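Local coordinates for salivary cystatin-L (Ixodes scapularis, PDB 4ZM8), which inhibits host cysteine proteinases such as cathepsins L and S, helping the tick suppress the host's immune response while it feeds, at residues T75-K78 and D79-L82. Numbering follows the deposited sequence.
Sequences TYNK and DTCL
The backbone N-H groups of Thr-80 and Cys-81 converge on the carbonyl O of Asn-77. Thr-80 N lies 2.8 Å from Asn-77 O and comes in from above the carbonyl plane, whereas Cys-81 N, 2.7 Å from Asn-77 O, meets the oxygen almost head-on with a nearly straight bond. The first bond closes a type I beta turn over Lys-78 and Asp-79, and the second closes an alpha turn around the same oxygen. Asparagine suits the first turn position because its short amide can fold back over the chain: with CG anti to the backbone N (chi1 -177°), Asn-77 OD1 accepts a long bond of 3.3 Å from Asp-79 N, forming an Asx turn. That donor sits well above the amide plane.

This turn belongs to the long loop between strands 39-68 and 90-99 of the cystatin fold. Cys-81 ties it down through its disulfide to Cys-70. Cys-81 CB packs 3.6 Å from Tyr-76 CE1, and Cys-81 SG stands obliquely 4.6 Å from the ring centroid, a sulfur-aromatic contact. The large ring suits a place between two subunits: Tyr-76 OH bonds to His-24 and Thr-42 of the second subunit. The unbroken run of strand 39-68, carrying helix 17-32 far from this loop, is consistent with a domain-swapped dimer. The Lys-78 side chain starts out beside that of Asp-79, then bends at chi3 and chi4, leaving Lys-78 NZ 4.6 Å from Asp-79 OD2, too far for a salt bridge though probably mutually attractive.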
loop_
_atom_site.group_PDB
_atom_site.type_symbol
_atom_site.label_atom_id
_atom_site.label_comp_id
_atom_site.label_asym_id
_atom_site.label_seq_id
_atom_site.Cartn_x
_atom_site.Cartn_y
_atom_site.Cartn_z
ATOM N N THR A 75 -15.192 25.422 -2.194
ATOM C CA THR A 75 -15.243 24.223 -3.021
ATOM C C THR A 75 -14.344 24.338 -4.239
ATOM O O THR A 75 -14.590 25.159 -5.117
ATOM C CB THR A 75 -16.674 23.926 -3.502
ATOM O OG1 THR A 75 -17.510 23.596 -2.382
ATOM C CG2 THR A 75 -16.663 22.766 -4.486
ATOM N N TYR A 76 -13.313 23.505 -4.291
ATOM C CA TYR A 76 -12.394 23.485 -5.422
ATOM C C TYR A 76 -13.106 23.179 -6.735
ATOM O O TYR A 76 -13.993 22.333 -6.788
ATOM C CB TYR A 76 -11.280 22.450 -5.201
ATOM C CG TYR A 76 -10.285 22.424 -6.335
ATOM C CD1 TYR A 76 -9.206 23.300 -6.350
ATOM C CD2 TYR A 76 -10.433 21.541 -7.400
ATOM C CE1 TYR A 76 -8.298 23.299 -7.388
ATOM C CE2 TYR A 76 -9.533 21.524 -8.443
ATOM C CZ TYR A 76 -8.462 22.407 -8.435
ATOM O OH TYR A 76 -7.550 22.404 -9.469
ATOM N N ASN A 77 -12.704 23.866 -7.793
ATOM C CA ASN A 77 -13.212 23.594 -9.134
ATOM C C ASN A 77 -12.111 23.852 -10.152
ATOM O O ASN A 77 -11.652 24.991 -10.300
ATOM C CB ASN A 77 -14.443 24.453 -9.445
ATOM C CG ASN A 77 -15.048 24.145 -10.805
ATOM O OD1 ASN A 77 -14.594 23.247 -11.506
ATOM N ND2 ASN A 77 -16.092 24.877 -11.175
ATOM N N LYS A 78 -11.697 22.794 -10.848
ATOM C CA LYS A 78 -10.593 22.875 -11.793
ATOM C C LYS A 78 -10.737 24.091 -12.709
ATOM O O LYS A 78 -9.743 24.711 -13.073
ATOM C CB LYS A 78 -10.481 21.583 -12.624
ATOM C CG LYS A 78 -11.376 21.522 -13.858
ATOM C CD LYS A 78 -11.158 20.252 -14.695
ATOM C CE LYS A 78 -11.516 18.964 -13.937
ATOM N NZ LYS A 78 -12.989 18.697 -13.821
ATOM N N ASP A 79 -11.971 24.478 -13.014
ATOM C CA ASP A 79 -12.204 25.534 -13.997
ATOM C C ASP A 79 -12.198 26.924 -13.372
ATOM O O ASP A 79 -11.977 27.918 -14.054
ATOM C CB ASP A 79 -13.522 25.282 -14.723
ATOM C CG ASP A 79 -13.576 23.903 -15.326
ATOM O OD1 ASP A 79 -12.945 23.716 -16.389
ATOM O OD2 ASP A 79 -14.213 23.003 -14.721
ATOM N N THR A 80 -12.406 26.978 -12.064
ATOM C CA THR A 80 -12.445 28.238 -11.336
ATOM C C THR A 80 -11.151 28.506 -10.571
ATOM O O THR A 80 -10.652 29.626 -10.543
ATOM C CB THR A 80 -13.627 28.241 -10.369
ATOM O OG1 THR A 80 -14.826 28.373 -11.131
ATOM C CG2 THR A 80 -13.528 29.381 -9.349
ATOM N N CYS A 81 -10.594 27.476 -9.963
ATOM C CA CYS A 81 -9.401 27.671 -9.168
ATOM C C CYS A 81 -8.130 27.577 -10.009
ATOM O O CYS A 81 -7.395 26.602 -9.937
ATOM C CB CYS A 81 -9.382 26.656 -8.028
ATOM S SG CYS A 81 -10.854 26.785 -6.960
ATOM N N LEU A 82 -7.873 28.616 -10.797
ATOM C CA LEU A 82 -6.730 28.660 -11.705
ATOM C C LEU A 82 -5.426 29.057 -11.011
ATOM O O LEU A 82 -5.433 29.593 -9.898
ATOM C CB LEU A 82 -7.023 29.635 -12.833
ATOM C CG LEU A 82 -8.231 29.243 -13.666
ATOM C CD1 LEU A 82 -8.589 30.376 -14.609
ATOM C CD2 LEU A 82 -7.946 27.934 -14.413
#